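Local atomic coordinates of glutathione s-transferase protein (Ralstonia solanacearum, PDB entry 3TOU), a protein that binds glutathione and probably works as a glutathione transferase, joining the thiol of glutathione to electrophilic substrates. Residues D177-H182 with A187-I192. Sequence-based numbering, arbitrary orientation.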
loop_
_atom_site.group_PDB
_atom_site.type_symbol
_atom_site.label_atom_id
_atom_site.label_comp_id
_atom_site.label_asym_id
_atom_site.label_seq_id
_atom_site.Cartn_x
_atom_site.Cartn_y
_atom_site.Cartn_z
ATOM N N ASP A 177 -15.702 15.705 -10.967
ATOM C CA ASP A 177 -16.886 15.123 -11.599
ATOM C C ASP A 177 -16.500 13.894 -12.409
ATOM O O ASP A 177 -16.487 13.908 -13.650
ATOM C CB ASP A 177 -17.655 16.152 -12.445
ATOM C CG ASP A 177 -19.144 15.790 -12.615
ATOM O OD1 ASP A 177 -19.530 14.603 -12.456
ATOM O OD2 ASP A 177 -19.938 16.706 -12.923
ATOM N N TRP A 178 -16.187 12.819 -11.687
ATOM C CA TRP A 178 -15.725 11.595 -12.322
ATOM C C TRP A 178 -16.846 10.906 -13.098
ATOM O O TRP A 178 -16.580 10.241 -14.093
ATOM C CB TRP A 178 -15.058 10.662 -11.300
ATOM C CG TRP A 178 -15.906 10.315 -10.115
ATOM C CD1 TRP A 178 -15.912 10.935 -8.891
ATOM C CD2 TRP A 178 -16.834 9.241 -10.028
ATOM N NE1 TRP A 178 -16.813 10.316 -8.057
ATOM C CE2 TRP A 178 -17.388 9.269 -8.729
ATOM C CE3 TRP A 178 -17.261 8.248 -10.928
ATOM C CZ2 TRP A 178 -18.342 8.347 -8.308
ATOM C CZ3 TRP A 178 -18.214 7.332 -10.503
ATOM C CH2 TRP A 178 -18.748 7.393 -9.208
ATOM N N ARG A 179 -18.093 11.095 -12.653
ATOM C CA ARG A 179 -19.256 10.546 -13.373
ATOM C C ARG A 179 -19.410 11.153 -14.770
ATOM O O ARG A 179 -19.654 10.423 -15.727
ATOM C CB ARG A 179 -20.548 10.767 -12.597
ATOM C CG ARG A 179 -20.716 9.880 -11.372
ATOM C CD ARG A 179 -21.971 10.295 -10.586
ATOM N NE ARG A 179 -22.172 9.484 -9.386
ATOM C CZ ARG A 179 -21.547 9.702 -8.234
ATOM N NH1 ARG A 179 -20.679 10.707 -8.122
ATOM N NH2 ARG A 179 -21.788 8.920 -7.191
ATOM N N GLU A 180 -19.281 12.477 -14.868
ATOM C CA GLU A 180 -19.372 13.169 -16.164
ATOM C C GLU A 180 -18.220 12.780 -17.093
ATOM O O GLU A 180 -18.427 12.569 -18.295
ATOM C CB GLU A 180 -19.467 14.692 -15.978
ATOM C CG GLU A 180 -18.835 15.533 -17.104
ATOM C CD GLU A 180 -19.768 16.588 -17.672
ATOM O OE1 GLU A 180 -19.545 17.789 -17.403
ATOM O OE2 GLU A 180 -20.722 16.217 -18.393
ATOM N N GLN A 181 -17.017 12.654 -16.527
ATOM C CA GLN A 181 -15.840 12.231 -17.285
ATOM C C GLN A 181 -15.942 10.788 -17.785
ATOM O O GLN A 181 -15.502 10.485 -18.887
ATOM C CB GLN A 181 -14.574 12.371 -16.428
ATOM C CG GLN A 181 -14.113 13.800 -16.139
ATOM C CD GLN A 181 -13.231 13.889 -14.890
ATOM O OE1 GLN A 181 -12.415 13.003 -14.620
ATOM N NE2 GLN A 181 -13.398 14.962 -14.123
ATOM N N HIS A 182 -16.509 9.901 -16.962
ATOM C CA HIS A 182 -16.442 8.457 -17.207
ATOM C C HIS A 182 -17.790 7.782 -16.961
ATOM O O HIS A 182 -18.083 7.329 -15.848
ATOM C CB HIS A 182 -15.334 7.806 -16.353
ATOM C CG HIS A 182 -14.000 8.470 -16.495
ATOM N ND1 HIS A 182 -13.307 8.493 -17.687
ATOM C CD2 HIS A 182 -13.244 9.160 -15.606
ATOM C CE1 HIS A 182 -12.173 9.152 -17.522
ATOM N NE2 HIS A 182 -12.110 9.566 -16.268
ATOM N N ALA A 187 -21.912 4.145 -14.117
ATOM C CA ALA A 187 -22.754 2.954 -14.172
ATOM C C ALA A 187 -22.263 1.871 -13.211
ATOM O O ALA A 187 -23.065 1.254 -12.498
ATOM C CB ALA A 187 -22.811 2.409 -15.596
ATOM N N PHE A 188 -20.944 1.661 -13.193
ATOM C CA PHE A 188 -20.318 0.708 -12.279
ATOM C C PHE A 188 -20.683 1.020 -10.830
ATOM O O PHE A 188 -21.060 0.120 -10.055
ATOM C CB PHE A 188 -18.796 0.737 -12.446
ATOM C CG PHE A 188 -18.053 -0.041 -11.389
ATOM C CD1 PHE A 188 -17.835 -1.413 -11.538
ATOM C CD2 PHE A 188 -17.577 0.602 -10.238
ATOM C CE1 PHE A 188 -17.148 -2.134 -10.556
ATOM C CE2 PHE A 188 -16.902 -0.118 -9.236
ATOM C CZ PHE A 188 -16.683 -1.482 -9.406
ATOM N N TYR A 189 -20.558 2.291 -10.465
ATOM C CA TYR A 189 -20.774 2.688 -9.089
ATOM C C TYR A 189 -22.241 2.565 -8.692
ATOM O O TYR A 189 -22.537 2.133 -7.584
ATOM C CB TYR A 189 -20.240 4.090 -8.826
ATOM C CG TYR A 189 -20.335 4.461 -7.376
ATOM C CD1 TYR A 189 -19.516 3.843 -6.430
ATOM C CD2 TYR A 189 -21.270 5.406 -6.937
ATOM C CE1 TYR A 189 -19.606 4.173 -5.086
ATOM C CE2 TYR A 189 -21.380 5.735 -5.590
ATOM C CZ TYR A 189 -20.532 5.125 -4.673
ATOM O OH TYR A 189 -20.623 5.432 -3.348
ATOM N N THR A 190 -23.150 2.906 -9.612
ATOM C CA THR A 190 -24.589 2.700 -9.399
ATOM C C THR A 190 -24.891 1.229 -9.056
ATOM O O THR A 190 -25.708 0.948 -8.172
ATOM C CB THR A 190 -25.401 3.198 -10.649
ATOM O OG1 THR A 190 -25.298 4.626 -10.740
ATOM C CG2 THR A 190 -26.882 2.810 -10.571
ATOM N N ARG A 191 -24.205 0.304 -9.726
ATOM C CA ARG A 191 -24.372 -1.133 -9.461
ATOM C C ARG A 191 -23.777 -1.582 -8.122
ATOM O O ARG A 191 -24.357 -2.436 -7.445
ATOM C CB ARG A 191 -23.759 -1.973 -10.573
ATOM C CG ARG A 191 -24.443 -1.837 -11.938
ATOM C CD ARG A 191 -23.972 -2.921 -12.908
ATOM N NE ARG A 191 -22.535 -2.893 -13.215
ATOM C CZ ARG A 191 -21.958 -2.105 -14.126
ATOM N NH1 ARG A 191 -22.680 -1.238 -14.821
ATOM N NH2 ARG A 191 -20.643 -2.169 -14.340
ATOM N N ILE A 192 -22.622 -1.034 -7.751
ATOM C CA ILE A 192 -21.950 -1.504 -6.531
ATOM C C ILE A 192 -22.455 -0.833 -5.252
ATOM O O ILE A 192 -22.455 -1.459 -4.195
ATOM C CB ILE A 192 -20.390 -1.454 -6.652
ATOM C CG1 ILE A 192 -19.760 -2.582 -5.811
ATOM C CG2 ILE A 192 -19.838 -0.061 -6.317
ATOM C CD1 ILE A 192 -18.277 -2.771 -6.031
HETATM O O HOH W 1 -23.160 6.871 -10.488
#
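Trp178 and Tyr189 meet as an offset edge-to-face aromatic pair. The indole edge at CH2 comes in at the CB end of the tyrosine, with the planes at 89° and the ring centroids 5.7 Å apart. Trp178 CH2 lies 3.6 Å from Tyr189 CB. A Tyr189 chi1 of -174° turns CG away from the backbone N and carries the ring past the indole edge. Arg179 runs extended from CG to NE, and its NH1 stands over the rim of one indole face. Its NH2 reaches 3.6 Å from Tyr189 CD2, with guanidinium and phenol planes 84° apart. NH2 also forms a salt bridge with Asp170, whose carboxylate takes a weak hydrogen bond from Trp178 NE1. A water links the two helices, accepting from Arg179 NE at 3.0 Å and hydrogen-bonded to Thr190 OG1. Glu180 N donates to OD1 of Asp177, the N-cap residue, at 3.2 Å from above the carboxylate plane. The contact joins helices 178-181 and 183-193 in the all-helical C-terminal domain of the GST fold, away from the glutathione pocket. Trp178 and Tyr189 both pack on helix 157-172, through Leu166 and Ala167, and Trp178 also touches Leu137 of helix 123-144.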